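Local coordinates for cell division protein FtsZ 1 (Methanocaldococcus jannaschii, PDB 1W58) that binds and hydrolyses GTP and polymerises in a GTP-dependent manner, probably forming the contractile Z ring at the future site of cell division, at residues A48-I53 and A68-A73; L160-E165 and E193-I198; L187-N192 and G246-I251; V277-A282 and L335-V340. All blocks are in the same frame, centred on the assembly; numbering follows the deposited sequence.

Contact 1. Residues A48-I53 and A68-A73; sequences AGNNTI and AINTDA. With G2P (phosphomethylphosphonic acid guanylate ester), chain B.
Asn50, on helix 46-59, lays its side chain across the end of strand 65-70 and meets Ala68, Ile69 and Asn70. Its CB leaves the helix on the strand side. With CG turned anti to the carbonyl carbon (chi1 -73°), the amide is carried over the strand backbone, Asn50 CG lying 4.0 Å from Ile69 O. One end of the amide, modelled as OD1, rests 3.8 Å from Ala68 CB and close to the Ile69 carbonyl. The other end, modelled as ND2, is 2.6 Å from the atom modelled as Asn70 OD1, although the orientation of both amides is doubtful. Their planes stand 69° apart, so the two groups do not stack. Helix and strand belong to a beta-alpha-beta unit of the Rossmann-like GTPase domain, strand 40-45, helix 46-59 and strand 65-70, and run nearly antiparallel here with axes 8.0 Å apart. One turn beyond Asn50, Ile53 CG2 packs on Ala68 CB at 4.2 Å. With an alanine here, the space filled by the amide between helix and strand would probably be left as a gap over Ala68 CB and Ile69 O. The Asn70 side chain lies about 4 Å from the bound magnesium ion at nearest atoms. At the start of the same helix, Ala48 N gives a short hydrogen bond of 2.5 Å to O1A of the bound nucleotide analogue, and Thr71 CG2, just past the strand, lies near O3G of the terminal phosphate.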
# COMPACT_ATOMS: atom_id res chain seq x y z
N ALA A 48 23.71 11.33 -14.06
CA ALA A 48 23.35 12.60 -14.68
C ALA A 48 22.34 13.38 -13.82
O ALA A 48 22.48 14.57 -13.61
CB ALA A 48 22.78 12.36 -16.06
N GLY A 49 21.33 12.69 -13.31
CA GLY A 49 20.35 13.38 -12.50
C GLY A 49 20.91 13.97 -11.21
O GLY A 49 20.50 15.05 -10.79
N ASN A 50 21.82 13.24 -10.57
CA ASN A 50 22.43 13.71 -9.33
C ASN A 50 23.29 14.93 -9.67
O ASN A 50 23.33 15.91 -8.93
CB ASN A 50 23.30 12.62 -8.69
CG ASN A 50 22.48 11.49 -8.07
OD1 ASN A 50 21.24 11.56 -8.00
ND2 ASN A 50 23.17 10.45 -7.61
N ASN A 51 24.00 14.86 -10.80
CA ASN A 51 24.84 15.97 -11.21
C ASN A 51 23.99 17.22 -11.45
O ASN A 51 24.38 18.32 -11.05
CB ASN A 51 25.64 15.60 -12.46
CG ASN A 51 26.59 16.71 -12.89
OD1 ASN A 51 27.34 17.27 -12.07
ND2 ASN A 51 26.58 17.02 -14.18
N THR A 52 22.82 17.08 -12.08
CA THR A 52 21.94 18.22 -12.30
C THR A 52 21.49 18.77 -10.94
O THR A 52 21.46 19.98 -10.72
CB THR A 52 20.69 17.84 -13.09
OG1 THR A 52 21.05 17.40 -14.40
CG2 THR A 52 19.75 19.02 -13.20
N ILE A 53 21.14 17.88 -10.02
CA ILE A 53 20.70 18.30 -8.69
C ILE A 53 21.81 19.08 -7.95
O ILE A 53 21.54 20.12 -7.36
CB ILE A 53 20.27 17.06 -7.85
CG1 ILE A 53 18.91 16.55 -8.33
CG2 ILE A 53 20.24 17.40 -6.37
CD1 ILE A 53 17.78 17.50 -8.10
N ALA A 68 17.94 13.80 -4.19
CA ALA A 68 18.82 13.04 -5.06
C ALA A 68 18.66 11.56 -4.76
O ALA A 68 18.59 11.17 -3.59
CB ALA A 68 20.27 13.45 -4.83
N ILE A 69 18.56 10.72 -5.79
CA ILE A 69 18.46 9.30 -5.53
C ILE A 69 19.37 8.48 -6.44
O ILE A 69 19.53 8.76 -7.63
CB ILE A 69 16.98 8.76 -5.60
CG1 ILE A 69 16.62 8.30 -6.99
CG2 ILE A 69 16.00 9.81 -5.14
CD1 ILE A 69 15.22 7.80 -7.05
N ASN A 70 20.00 7.48 -5.84
CA ASN A 70 20.91 6.65 -6.59
C ASN A 70 21.04 5.27 -6.00
O ASN A 70 20.74 5.00 -4.83
CB ASN A 70 22.28 7.32 -6.66
CG ASN A 70 22.98 7.11 -7.99
OD1 ASN A 70 23.63 8.01 -8.51
ND2 ASN A 70 22.85 5.92 -8.55
N THR A 71 21.51 4.40 -6.87
CA THR A 71 21.74 3.01 -6.56
C THR A 71 23.24 2.92 -6.19
O THR A 71 23.65 2.00 -5.48
CB THR A 71 21.40 2.26 -7.81
OG1 THR A 71 20.79 1.00 -7.51
CG2 THR A 71 22.57 2.12 -8.64
N ASP A 72 24.02 3.90 -6.67
CA ASP A 72 25.48 4.03 -6.44
C ASP A 72 25.82 4.93 -5.24
O ASP A 72 25.67 6.15 -5.31
CB ASP A 72 26.16 4.61 -7.69
CG ASP A 72 27.69 4.66 -7.59
OD1 ASP A 72 28.25 5.25 -6.65
OD2 ASP A 72 28.35 4.10 -8.48
N ALA A 73 26.31 4.35 -4.16
CA ALA A 73 26.63 5.13 -2.98
C ALA A 73 27.67 6.26 -3.17
O ALA A 73 27.49 7.39 -2.69
CB ALA A 73 27.08 4.20 -1.88
PG G2P B . 23.93 3.18 -13.67
O1G G2P B . 23.69 1.81 -14.12
O2G G2P B . 25.33 3.54 -13.87
O3G G2P B . 23.75 3.28 -12.14
O3B G2P B . 22.84 4.16 -14.41
PB G2P B . 22.71 5.81 -14.29
O1B G2P B . 21.30 6.20 -14.28
O2B G2P B . 23.43 6.48 -13.24
C3A G2P B . 23.31 6.37 -15.87
PA G2P B . 24.14 7.96 -15.85
O1A G2P B . 23.52 8.95 -14.95
O2A G2P B . 25.60 7.85 -15.80
O5' G2P B . 23.61 8.36 -17.29
C5' G2P B . 23.87 7.68 -18.48
C4' G2P B . 23.28 8.51 -19.65
O4' G2P B . 23.02 9.90 -19.23
C3' G2P B . 24.28 8.54 -20.81
O3' G2P B . 23.80 7.63 -21.81
C2' G2P B . 24.32 10.02 -21.22
O2' G2P B . 23.52 10.28 -22.35
C1' G2P B . 23.80 10.83 -20.03
N9 G2P B . 24.92 11.38 -19.20
C8 G2P B . 25.97 10.72 -18.57
N7 G2P B . 26.79 11.46 -17.91
C5 G2P B . 26.29 12.76 -18.08
C6 G2P B . 26.76 14.05 -17.58
O6 G2P B . 27.75 14.30 -16.87
N1 G2P B . 25.94 15.11 -18.01
C2 G2P B . 24.80 14.99 -18.80
N2 G2P B . 24.13 16.11 -19.12
N3 G2P B . 24.37 13.79 -19.26
C4 G2P B . 25.14 12.72 -18.88

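Contact 2. Residues L160-E165 and E193-I198; sequences LPFVME and EKLFEI. With G2P (phosphomethylphosphonic acid guanylate ester), chain B.
Val163 N donates a nearly straight hydrogen bond to Glu193 OE1 (2.8 Å, 171° at the hydrogen), meeting the oxygen from above the carboxylate plane. The same oxygen lies at the edge of the Phe162 ring and accepts a second bond from a water that also takes the N-H of Met164. Val163 CG1 packs against Glu193 CD at 3.3 Å, the two side chains crossing at about a right angle. Glu193 reaches this place with CG anti to its backbone N (chi1 -170°) and a bend at the next bond. Next to it, Phe162 and Phe196 meet obliquely, Phe162 CD1 lying 3.6 Å from Phe196 CE1, and Leu195 CD2 adds a looser apolar contact at Phe162 CZ. Segment 160-165 is the loop after strand 153-160 of the GTPase domain, probably the T5 loop of the tubulin/FtsZ family, and it holds the ribose. Replacing Glu193 by an alanine would probably leave Val163 N and the water on Met164 without their acceptor and set the loop freer to move. A second water links Pro161 O to Glu193 N. Further out, Phe208 of helix 204-227 meets the Phe162 ring edge-to-face. Phe162 N bonds Glu165 OE2 at 3.2 Å; that oxygen also accepts from the nucleotide O2' at 2.5 Å, while O3' bonds Glu165 OE1 at a modelled separation so short that its length is doubtful.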
# COMPACT_ATOMS: atom_id res chain seq x y z
N LEU A 160 17.81 12.19 -24.04
CA LEU A 160 18.01 10.95 -24.77
C LEU A 160 19.54 10.99 -25.01
O LEU A 160 20.08 12.07 -25.21
CB LEU A 160 17.25 11.01 -26.09
CG LEU A 160 16.04 10.09 -26.26
CD1 LEU A 160 15.37 9.79 -24.93
CD2 LEU A 160 15.10 10.77 -27.24
N PRO A 161 20.24 9.84 -25.00
CA PRO A 161 21.70 9.83 -25.21
C PRO A 161 22.20 10.23 -26.61
O PRO A 161 21.42 10.23 -27.58
CB PRO A 161 22.08 8.39 -24.88
CG PRO A 161 20.91 7.63 -25.50
CD PRO A 161 19.71 8.46 -25.01
N PHE A 162 23.48 10.59 -26.71
CA PHE A 162 24.08 10.93 -28.02
C PHE A 162 24.13 9.64 -28.83
O PHE A 162 24.10 8.56 -28.23
CB PHE A 162 25.49 11.44 -27.82
CG PHE A 162 25.58 12.77 -27.15
CD1 PHE A 162 25.38 13.94 -27.88
CD2 PHE A 162 25.94 12.87 -25.83
CE1 PHE A 162 25.56 15.19 -27.28
CE2 PHE A 162 26.13 14.11 -25.22
CZ PHE A 162 25.94 15.28 -25.94
N VAL A 163 24.20 9.69 -30.17
CA VAL A 163 24.24 8.42 -30.92
C VAL A 163 25.59 7.71 -30.76
O VAL A 163 25.65 6.48 -30.72
CB VAL A 163 23.95 8.57 -32.44
CG1 VAL A 163 22.77 9.51 -32.65
CG2 VAL A 163 25.18 9.03 -33.17
N MET A 164 26.67 8.47 -30.65
CA MET A 164 27.97 7.84 -30.46
C MET A 164 27.97 6.91 -29.25
O MET A 164 28.83 6.04 -29.12
CB MET A 164 29.05 8.91 -30.30
CG MET A 164 28.91 9.74 -29.06
SD MET A 164 29.97 11.17 -29.14
CE MET A 164 30.08 11.57 -27.42
N GLU A 165 27.00 7.06 -28.35
CA GLU A 165 26.95 6.19 -27.19
C GLU A 165 26.51 4.79 -27.62
O GLU A 165 26.67 3.83 -26.86
CB GLU A 165 26.02 6.76 -26.13
CG GLU A 165 26.40 8.15 -25.61
CD GLU A 165 25.66 8.50 -24.33
OE1 GLU A 165 25.58 7.61 -23.47
OE2 GLU A 165 25.18 9.65 -24.18
N GLU A 193 21.49 14.48 -29.05
CA GLU A 193 22.09 14.47 -30.38
C GLU A 193 21.88 15.76 -31.17
O GLU A 193 22.70 16.09 -32.02
CB GLU A 193 21.56 13.29 -31.20
CG GLU A 193 22.29 13.04 -32.53
CD GLU A 193 23.78 12.68 -32.36
OE1 GLU A 193 24.20 12.27 -31.25
OE2 GLU A 193 24.54 12.80 -33.34
N LYS A 194 20.79 16.49 -30.89
CA LYS A 194 20.51 17.72 -31.60
C LYS A 194 21.49 18.80 -31.19
O LYS A 194 21.64 19.79 -31.89
CB LYS A 194 19.10 18.25 -31.31
CG LYS A 194 17.98 17.29 -31.53
CD LYS A 194 18.07 16.57 -32.86
CE LYS A 194 17.69 17.43 -34.03
NZ LYS A 194 17.55 16.56 -35.25
N LEU A 195 22.14 18.63 -30.05
CA LEU A 195 23.09 19.62 -29.57
C LEU A 195 24.21 19.89 -30.58
O LEU A 195 24.84 20.95 -30.55
CB LEU A 195 23.68 19.17 -28.22
CG LEU A 195 22.97 19.65 -26.94
CD1 LEU A 195 21.49 19.85 -27.21
CD2 LEU A 195 23.19 18.64 -25.80
N PHE A 196 24.47 18.93 -31.47
CA PHE A 196 25.51 19.10 -32.49
C PHE A 196 25.07 20.08 -33.57
O PHE A 196 25.91 20.68 -34.24
CB PHE A 196 25.90 17.74 -33.12
CG PHE A 196 26.74 16.90 -32.22
CD1 PHE A 196 26.35 15.61 -31.87
CD2 PHE A 196 27.89 17.42 -31.64
CE1 PHE A 196 27.08 14.88 -30.95
CE2 PHE A 196 28.64 16.68 -30.71
CZ PHE A 196 28.23 15.42 -30.37
N GLU A 197 23.76 20.23 -33.75
CA GLU A 197 23.24 21.17 -34.73
C GLU A 197 23.36 22.59 -34.19
O GLU A 197 23.27 23.55 -34.94
CB GLU A 197 21.78 20.88 -35.04
CG GLU A 197 21.57 19.59 -35.76
CD GLU A 197 20.13 19.41 -36.15
OE1 GLU A 197 19.49 20.44 -36.45
OE2 GLU A 197 19.64 18.25 -36.19
N ILE A 198 23.55 22.72 -32.88
CA ILE A 198 23.69 24.04 -32.28
C ILE A 198 25.16 24.45 -32.34
O ILE A 198 25.48 25.60 -32.63
CB ILE A 198 23.22 24.04 -30.81
CG1 ILE A 198 21.75 23.64 -30.73
CG2 ILE A 198 23.40 25.42 -30.22
CD1 ILE A 198 21.18 23.70 -29.33
PG G2P B . 23.93 3.18 -13.67
O1G G2P B . 23.69 1.81 -14.12
O2G G2P B . 25.33 3.54 -13.87
O3G G2P B . 23.75 3.28 -12.14
O3B G2P B . 22.84 4.16 -14.41
PB G2P B . 22.71 5.81 -14.29
O1B G2P B . 21.30 6.20 -14.28
O2B G2P B . 23.43 6.48 -13.24
C3A G2P B . 23.31 6.37 -15.87
PA G2P B . 24.14 7.96 -15.85
O1A G2P B . 23.52 8.95 -14.95
O2A G2P B . 25.60 7.85 -15.80
O5' G2P B . 23.61 8.36 -17.29
C5' G2P B . 23.87 7.68 -18.48
C4' G2P B . 23.28 8.51 -19.65
O4' G2P B . 23.02 9.90 -19.23
C3' G2P B . 24.28 8.54 -20.81
O3' G2P B . 23.80 7.63 -21.81
C2' G2P B . 24.32 10.02 -21.22
O2' G2P B . 23.52 10.28 -22.35
C1' G2P B . 23.80 10.83 -20.03
N9 G2P B . 24.92 11.38 -19.20
C8 G2P B . 25.97 10.72 -18.57
N7 G2P B . 26.79 11.46 -17.91
C5 G2P B . 26.29 12.76 -18.08
C6 G2P B . 26.76 14.05 -17.58
O6 G2P B . 27.75 14.30 -16.87
N1 G2P B . 25.94 15.11 -18.01
C2 G2P B . 24.80 14.99 -18.80
N2 G2P B . 24.13 16.11 -19.12
N3 G2P B . 24.37 13.79 -19.26
C4 G2P B . 25.14 12.72 -18.88
O HOH W 1 19.64 12.25 -28.72
O HOH W 2 26.82 11.62 -31.13

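Contact 3. Residues L187-N192 and G246-I251; sequences LVVIPN and GGLAMI
Leu187 and Val189 join the chain at Gly247 to Ala249 through three backbone hydrogen bonds, the close end of a short parallel pairing. Leu187 N gives to Gly247 O at 2.8 Å, almost straight along the C=O axis (178°). Ala249 N returns to Leu187 O at 2.8 Å from well above the carbonyl plane, and Val189 N reaches Ala249 O at 3.1 Å. Bridges pair Leu187 with Leu248 and Val188 with Ala249. On the Val188 face the packing stays snug. Val188 CG1, anti to the backbone N (chi1 -175°), touches Ile251 CG2 at 3.5 Å, the two side chains crossing at about a right angle, while the other branch, Val188 CG2, sits 4.1 Å from Ala249 CB. On the other face Leu187 lies against Leu177 and Leu180 of helix 167-181, and Leu248 against Ile344 and Phe346.

Beyond Val189 the segments diverge, their strand axes making 46°, and the direct bonding gives way to a water. This water donates to Val189 O at 2.8 Å and accepts from Ile251 N at 3.0 Å, so both backbone groups keep a partner. Alongside the water, apolar side chains meet directly, Ile190 CD1 reaching Ile251 CD1 at 3.3 Å.

Strand 186-191 is an outer strand of the GTPase domain's parallel sheet, and strand 249-256 an outer strand of the C-terminal domain's mixed sheet. The join between the two domains thus depends on backbone geometry as well as on apolar packing: main-chain hydrogen bonds fix the register at Leu187 to Val189, while beyond it a water and apolar side chains make the link.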
# COMPACT_ATOMS: atom_id res chain seq x y z
N LEU A 187 5.63 15.17 -20.13
CA LEU A 187 6.96 14.58 -20.29
C LEU A 187 7.81 15.37 -21.29
O LEU A 187 7.60 15.29 -22.51
CB LEU A 187 6.84 13.11 -20.76
CG LEU A 187 8.09 12.34 -21.26
CD1 LEU A 187 9.18 12.45 -20.26
CD2 LEU A 187 7.78 10.87 -21.50
N VAL A 188 8.78 16.12 -20.76
CA VAL A 188 9.70 16.96 -21.58
C VAL A 188 10.99 16.21 -21.96
O VAL A 188 11.79 15.92 -21.07
CB VAL A 188 10.10 18.23 -20.78
CG1 VAL A 188 10.94 19.17 -21.64
CG2 VAL A 188 8.85 18.95 -20.30
N VAL A 189 11.17 15.91 -23.26
CA VAL A 189 12.37 15.23 -23.80
C VAL A 189 13.33 16.14 -24.55
O VAL A 189 12.91 16.84 -25.47
CB VAL A 189 12.08 14.16 -24.88
CG1 VAL A 189 12.41 12.79 -24.35
CG2 VAL A 189 10.67 14.27 -25.40
N ILE A 190 14.61 16.09 -24.18
CA ILE A 190 15.69 16.84 -24.82
C ILE A 190 16.60 15.79 -25.50
O ILE A 190 17.28 15.03 -24.82
CB ILE A 190 16.63 17.53 -23.82
CG1 ILE A 190 15.86 18.10 -22.62
CG2 ILE A 190 17.46 18.56 -24.54
CD1 ILE A 190 15.33 19.44 -22.82
N PRO A 191 16.61 15.72 -26.83
CA PRO A 191 17.48 14.72 -27.48
C PRO A 191 18.91 15.29 -27.60
O PRO A 191 19.14 16.13 -28.47
CB PRO A 191 16.85 14.53 -28.85
CG PRO A 191 15.57 15.37 -28.82
CD PRO A 191 15.83 16.45 -27.83
N ASN A 192 19.84 14.84 -26.76
CA ASN A 192 21.23 15.33 -26.77
C ASN A 192 21.87 15.38 -28.16
O ASN A 192 22.71 16.23 -28.41
CB ASN A 192 22.12 14.48 -25.87
CG ASN A 192 22.03 14.85 -24.39
OD1 ASN A 192 22.49 14.10 -23.55
ND2 ASN A 192 21.47 16.00 -24.09
N GLY A 246 -0.23 17.64 -20.77
CA GLY A 246 0.84 18.05 -21.65
C GLY A 246 1.39 16.94 -22.53
O GLY A 246 2.08 17.22 -23.49
N GLY A 247 1.09 15.69 -22.20
CA GLY A 247 1.58 14.55 -22.98
C GLY A 247 3.09 14.60 -23.22
O GLY A 247 3.86 14.74 -22.27
N LEU A 248 3.52 14.49 -24.47
CA LEU A 248 4.94 14.58 -24.81
C LEU A 248 5.24 16.07 -25.12
O LEU A 248 4.46 16.72 -25.84
CB LEU A 248 5.24 13.74 -26.06
CG LEU A 248 6.64 13.13 -26.16
CD1 LEU A 248 6.96 12.81 -27.62
CD2 LEU A 248 7.66 14.10 -25.62
N ALA A 249 6.33 16.60 -24.58
CA ALA A 249 6.71 18.01 -24.83
C ALA A 249 8.17 18.15 -25.27
O ALA A 249 9.01 17.28 -24.98
CB ALA A 249 6.48 18.84 -23.59
N MET A 250 8.47 19.24 -25.96
CA MET A 250 9.83 19.51 -26.43
C MET A 250 10.15 20.97 -26.19
O MET A 250 9.25 21.77 -26.05
CB MET A 250 9.98 19.16 -27.91
CG MET A 250 9.85 17.66 -28.17
SD MET A 250 10.60 17.11 -29.72
CE MET A 250 9.29 16.28 -30.45
N ILE A 251 11.42 21.33 -26.12
CA ILE A 251 11.72 22.72 -25.89
C ILE A 251 12.48 23.40 -27.00
O ILE A 251 12.85 22.79 -28.02
CB ILE A 251 12.45 22.94 -24.54
CG1 ILE A 251 13.97 23.05 -24.73
CG2 ILE A 251 12.08 21.84 -23.58
CD1 ILE A 251 14.64 21.75 -25.02
O HOH W 3 13.44 19.27 -26.75

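Contact 4. Residues V277-A282 and L335-V340; sequences VDIDGA and LVITGV
Ile279 and Ala282 close over Ile337 at the end of strand 331-337, while Val277 meets Val340 just beyond it. The setting is the C-terminal domain, whose mixed sheet places strand 331-337 between strands 249-256 and 285-291. The loop leading from helix 261-270 to strand 285-291 lies against the end of strand 331-337 and the residues that follow it.

The contact across the segments is apolar. Ile279 CG1 takes the crowded position between the backbone N and the carbonyl carbon (chi1 74°), which sends Ile279 CD1 to within 3.5 Å of Ile337 CD1. The two isoleucines cross at about a right angle, and Ile337 CD1 also brushes CB and CG2 of Ile279. The other branch of Ile337, CG2, meets Ala282 CB at 3.6 Å, so one side chain touches both ends of the turn. Val277 CG1 and Val340 CG1 approach more loosely, at 4.2 Å. Outside the pair, Leu270 supports Ile279, Leu311 packs on both Ala282 and Ile337, and Met250 lies against Val277 and Val340.

Polar bonding runs within the loop and out to its neighbours. A type I beta turn from Ile279 to Ala282 is closed by Ala282 N donating to Ile279 O at 3.0 Å, and it presents both apolar residues to the strand end. At the exposed side of the turn Asp280 forms a salt bridge with Arg343. Gly339, with positive phi, carries the chain from the strand end to Val340. As a last van der Waals contact, the Ala282 methyl rests on the strand-end backbone, Ala282 CB lying 3.7 Å from Thr338 O.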
# COMPACT_ATOMS: atom_id res chain seq x y z
N VAL A 277 10.04 19.02 -33.99
CA VAL A 277 8.72 18.46 -34.30
C VAL A 277 7.83 19.52 -34.95
O VAL A 277 8.11 20.72 -34.83
CB VAL A 277 8.02 17.93 -33.02
CG1 VAL A 277 7.62 19.09 -32.13
CG2 VAL A 277 6.81 17.09 -33.39
N ASP A 278 6.79 19.08 -35.65
CA ASP A 278 5.85 20.00 -36.31
C ASP A 278 4.91 20.51 -35.21
O ASP A 278 4.09 19.75 -34.69
CB ASP A 278 5.05 19.26 -37.38
CG ASP A 278 4.39 20.20 -38.38
OD1 ASP A 278 4.14 21.38 -38.04
OD2 ASP A 278 4.11 19.75 -39.52
N ILE A 279 5.02 21.79 -34.86
CA ILE A 279 4.21 22.37 -33.79
C ILE A 279 2.87 23.04 -34.14
O ILE A 279 2.17 23.52 -33.25
CB ILE A 279 5.04 23.39 -32.94
CG1 ILE A 279 5.25 24.69 -33.71
CG2 ILE A 279 6.40 22.80 -32.60
CD1 ILE A 279 5.94 25.77 -32.90
N ASP A 280 2.50 23.06 -35.42
CA ASP A 280 1.24 23.72 -35.80
C ASP A 280 -0.00 23.08 -35.18
O ASP A 280 -1.05 23.72 -35.07
CB ASP A 280 1.09 23.78 -37.33
CG ASP A 280 0.49 22.51 -37.93
OD1 ASP A 280 0.02 22.56 -39.08
OD2 ASP A 280 0.48 21.45 -37.25
N GLY A 281 0.10 21.83 -34.78
CA GLY A 281 -1.05 21.16 -34.19
C GLY A 281 -0.99 21.12 -32.68
O GLY A 281 -1.70 20.33 -32.05
N ALA A 282 -0.17 21.98 -32.09
CA ALA A 282 -0.05 21.97 -30.65
C ALA A 282 -1.06 22.82 -29.89
O ALA A 282 -1.45 23.91 -30.32
CB ALA A 282 1.36 22.39 -30.25
N LEU A 335 10.92 28.07 -24.44
CA LEU A 335 9.65 27.59 -24.96
C LEU A 335 9.46 26.10 -24.69
O LEU A 335 10.35 25.30 -25.01
CB LEU A 335 9.59 27.75 -26.47
CG LEU A 335 8.86 28.91 -27.11
CD1 LEU A 335 9.22 30.22 -26.40
CD2 LEU A 335 9.25 28.94 -28.58
N VAL A 336 8.32 25.74 -24.10
CA VAL A 336 8.00 24.34 -23.87
C VAL A 336 6.66 24.15 -24.56
O VAL A 336 5.64 24.70 -24.15
CB VAL A 336 7.85 23.98 -22.36
CG1 VAL A 336 7.60 22.46 -22.23
CG2 VAL A 336 9.11 24.39 -21.56
N ILE A 337 6.66 23.35 -25.61
CA ILE A 337 5.46 23.11 -26.36
C ILE A 337 4.91 21.71 -26.12
O ILE A 337 5.56 20.72 -26.42
CB ILE A 337 5.74 23.38 -27.84
CG1 ILE A 337 5.92 24.89 -28.02
CG2 ILE A 337 4.64 22.80 -28.72
CD1 ILE A 337 6.02 25.32 -29.45
N THR A 338 3.69 21.64 -25.58
CA THR A 338 3.05 20.38 -25.23
C THR A 338 2.11 19.69 -26.24
O THR A 338 1.82 20.20 -27.32
CB THR A 338 2.31 20.56 -23.89
OG1 THR A 338 1.11 21.33 -24.09
CG2 THR A 338 3.20 21.31 -22.90
N GLY A 339 1.64 18.50 -25.87
CA GLY A 339 0.75 17.74 -26.72
C GLY A 339 1.25 17.33 -28.10
O GLY A 339 0.44 17.12 -29.01
N VAL A 340 2.56 17.17 -28.28
CA VAL A 340 3.07 16.80 -29.61
C VAL A 340 3.29 15.29 -29.84
O VAL A 340 3.80 14.90 -30.90
CB VAL A 340 4.40 17.55 -29.93
CG1 VAL A 340 4.23 19.05 -29.72
CG2 VAL A 340 5.53 17.03 -29.06

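In the fold
From the N terminus, contact 1 closes first, over the 14 residues between helix 46-59 and strand 65-70, on the phosphate side of the nucleotide. Contact 2 opens at the end of strand 153-160; contact 3 opens at 187-192 before contact 2 closes at 193-198, so these two cross. They touch where Leu160 probably bonds to Ile190 and Asn192, as strand 153-160 ends beside strand 186-191 and the residue after it. Contact 3 closes at 246-251, after a largely helical passage, and joins the GTPase sheet to the C-terminal domain. Contact 4 follows in series, closing over 52 residues; strands 249-256 and 331-337 tie it to contact 3. Contacts 1 and 2 both reach the nucleotide.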